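PDB 3HR6: putative surface-anchored fimbrial subunit, which probably builds the shaft of a cell-wall-anchored pilus as its major pilin, a chain of tandem Ig-like modules stabilised by isopeptide and disulfide bonds. Local coordinates for residues A[149-154]-A[165-170]. Sequence-based numbering, arbitrary orientation.
With CA (calcium ion), chain B.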
loop_
_atom_site.group_PDB
_atom_site.type_symbol
_atom_site.label_atom_id
_atom_site.label_comp_id
_atom_site.label_asym_id
_atom_site.label_seq_id
_atom_site.Cartn_x
_atom_site.Cartn_y
_atom_site.Cartn_z
ATOM N N LYS A 149 -1.224 0.600 -7.548
ATOM C CA LYS A 149 -1.413 -0.803 -7.271
ATOM C C LYS A 149 -2.603 -1.340 -8.040
ATOM O O LYS A 149 -3.700 -0.792 -7.979
ATOM C CB LYS A 149 -1.558 -1.056 -5.774
ATOM C CG LYS A 149 -1.663 -2.532 -5.442
ATOM C CD LYS A 149 -1.680 -2.823 -3.994
ATOM C CE LYS A 149 -1.908 -4.322 -3.744
ATOM N NZ LYS A 149 -1.509 -4.788 -2.397
ATOM N N THR A 150 -2.405 -2.449 -8.718
ATOM C CA THR A 150 -3.456 -3.198 -9.373
ATOM C C THR A 150 -3.408 -4.673 -9.012
ATOM O O THR A 150 -2.402 -5.178 -8.514
ATOM C CB THR A 150 -3.363 -3.029 -10.869
ATOM O OG1 THR A 150 -2.055 -3.441 -11.354
ATOM C CG2 THR A 150 -3.717 -1.583 -11.273
ATOM N N ALA A 151 -4.497 -5.356 -9.313
ATOM C CA ALA A 151 -4.618 -6.812 -9.154
ATOM C C ALA A 151 -4.821 -7.421 -10.524
ATOM O O ALA A 151 -5.424 -6.820 -11.405
ATOM C CB ALA A 151 -5.778 -7.182 -8.252
ATOM N N VAL A 152 -4.232 -8.602 -10.705
ATOM C CA VAL A 152 -4.246 -9.337 -11.947
ATOM C C VAL A 152 -4.622 -10.788 -11.594
ATOM O O VAL A 152 -4.236 -11.282 -10.558
ATOM C CB VAL A 152 -2.847 -9.293 -12.584
ATOM C CG1 VAL A 152 -2.742 -10.226 -13.747
ATOM C CG2 VAL A 152 -2.544 -7.820 -12.989
ATOM N N ASP A 153 -5.422 -11.438 -12.436
ATOM C CA ASP A 153 -5.667 -12.872 -12.285
ATOM C C ASP A 153 -4.479 -13.593 -12.957
ATOM O O ASP A 153 -4.276 -13.520 -14.198
ATOM C CB ASP A 153 -6.965 -13.283 -12.971
ATOM C CG ASP A 153 -7.270 -14.749 -12.792
ATOM O OD1 ASP A 153 -6.520 -15.421 -12.040
ATOM O OD2 ASP A 153 -8.279 -15.212 -13.379
ATOM N N PRO A 154 -3.662 -14.299 -12.161
ATOM C CA PRO A 154 -2.459 -14.923 -12.748
ATOM C C PRO A 154 -2.715 -16.224 -13.484
ATOM O O PRO A 154 -1.791 -16.765 -14.137
ATOM C CB PRO A 154 -1.586 -15.207 -11.516
ATOM C CG PRO A 154 -2.514 -15.354 -10.441
ATOM C CD PRO A 154 -3.665 -14.431 -10.712
ATOM N N GLU A 165 -7.466 -20.090 -5.117
ATOM C CA GLU A 165 -6.582 -19.683 -6.199
ATOM C C GLU A 165 -5.629 -18.565 -5.724
ATOM O O GLU A 165 -5.718 -18.061 -4.617
ATOM C CB GLU A 165 -7.434 -19.128 -7.350
ATOM C CG GLU A 165 -8.387 -20.157 -7.981
ATOM C CD GLU A 165 -8.478 -19.997 -9.497
ATOM O OE1 GLU A 165 -8.762 -18.900 -9.984
ATOM O OE2 GLU A 165 -8.285 -20.996 -10.201
ATOM N N ASN A 166 -4.713 -18.200 -6.608
ATOM C CA ASN A 166 -3.810 -17.113 -6.343
ATOM C C ASN A 166 -4.242 -15.798 -6.977
ATOM O O ASN A 166 -4.804 -15.754 -8.060
ATOM C CB ASN A 166 -2.426 -17.451 -6.850
ATOM C CG ASN A 166 -1.872 -18.705 -6.236
ATOM O OD1 ASN A 166 -1.840 -18.867 -5.018
ATOM N ND2 ASN A 166 -1.456 -19.639 -7.086
ATOM N N VAL A 167 -3.956 -14.731 -6.242
ATOM C CA VAL A 167 -4.052 -13.370 -6.731
ATOM C C VAL A 167 -2.660 -12.929 -7.105
ATOM O O VAL A 167 -1.669 -13.422 -6.559
ATOM C CB VAL A 167 -4.691 -12.426 -5.681
ATOM C CG1 VAL A 167 -3.867 -12.360 -4.314
ATOM C CG2 VAL A 167 -4.960 -10.993 -6.271
ATOM N N LYS A 168 -2.591 -11.972 -8.006
ATOM C CA LYS A 168 -1.342 -11.299 -8.343
ATOM C C LYS A 168 -1.551 -9.805 -8.172
ATOM O O LYS A 168 -2.591 -9.272 -8.527
ATOM C CB LYS A 168 -0.954 -11.612 -9.774
ATOM C CG LYS A 168 0.328 -10.944 -10.266
ATOM C CD LYS A 168 0.780 -11.612 -11.546
ATOM C CE LYS A 168 1.830 -10.876 -12.237
ATOM N NZ LYS A 168 2.187 -11.556 -13.519
ATOM N N TYR A 169 -0.579 -9.145 -7.564
ATOM C CA TYR A 169 -0.573 -7.701 -7.441
ATOM C C TYR A 169 0.607 -7.104 -8.152
ATOM O O TYR A 169 1.655 -7.707 -8.260
ATOM C CB TYR A 169 -0.543 -7.278 -6.002
ATOM C CG TYR A 169 -1.771 -7.587 -5.231
ATOM C CD1 TYR A 169 -2.996 -7.048 -5.593
ATOM C CD2 TYR A 169 -1.729 -8.425 -4.151
ATOM C CE1 TYR A 169 -4.164 -7.356 -4.840
ATOM C CE2 TYR A 169 -2.838 -8.711 -3.407
ATOM C CZ TYR A 169 -4.057 -8.186 -3.776
ATOM O OH TYR A 169 -5.116 -8.563 -2.982
ATOM N N ARG A 170 0.410 -5.898 -8.637
ATOM C CA ARG A 170 1.408 -5.123 -9.359
ATOM C C ARG A 170 1.400 -3.733 -8.744
ATOM O O ARG A 170 0.349 -3.088 -8.636
ATOM C CB ARG A 170 1.061 -5.040 -10.828
ATOM C CG ARG A 170 2.006 -4.231 -11.633
ATOM C CD ARG A 170 1.468 -4.055 -13.011
ATOM N NE ARG A 170 2.456 -3.522 -13.927
ATOM C CZ ARG A 170 2.676 -2.237 -14.164
ATOM N NH1 ARG A 170 1.968 -1.293 -13.548
ATOM N NH2 ARG A 170 3.625 -1.886 -15.056
HETATM CA CA CA B . -7.967 -17.390 -11.886
HETATM O O HOH W 1 -0.081 -1.380 -11.296
HETATM O O HOH W 2 -7.644 -19.924 -12.427
HETATM O O HOH W 3 -5.908 -17.642 -10.262
#
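In the Ig-like, Cna-B-type module of this pilin, K149 and Y169 meet beside an intramolecular isopeptide bond: K149 NZ is joined covalently to N271 CG and hydrogen-bonded to D191. With its CG anti to the backbone N (chi1 -176°) and the chain extended beyond, K149 lays CE over one ring face of Y169, 3.5 Å from CD1, while NZ stands 4.0 Å from the ring centroid, nearly on its normal. As an amide nitrogen, NZ should lack a lysine's positive charge, so the contact is better read as CH-pi and amide packing than as a true cation-pi pair. V167 CG2 lies over the opposite ring face, toward its rim, and A151 CB, a small methyl that fits close against the ring, approaches CE1 obliquely at 3.8 Å. Strand 148-152, the edge of a five-stranded antiparallel sheet, pairs here with strand 166-174. T150 and R170 exchange backbone hydrogen bonds, T150 N to R170 O being 2.8 Å, as do V152 and K168. On the face carrying T150 and R170, a water joins T150 OG1, R170 O and R170 NH1. Past the strand, P154, which has no N-H to offer a strand partner, rests ring atom CD 3.2 Å from N166 O. The chain between the strands wraps a calcium ion: D153 binds through both carboxylate oxygens (OD1 2.5 Å) and E165 through OE1, with the backbone oxygens of D155, Q158 and G160 and two waters, one of which also donates to N166 O.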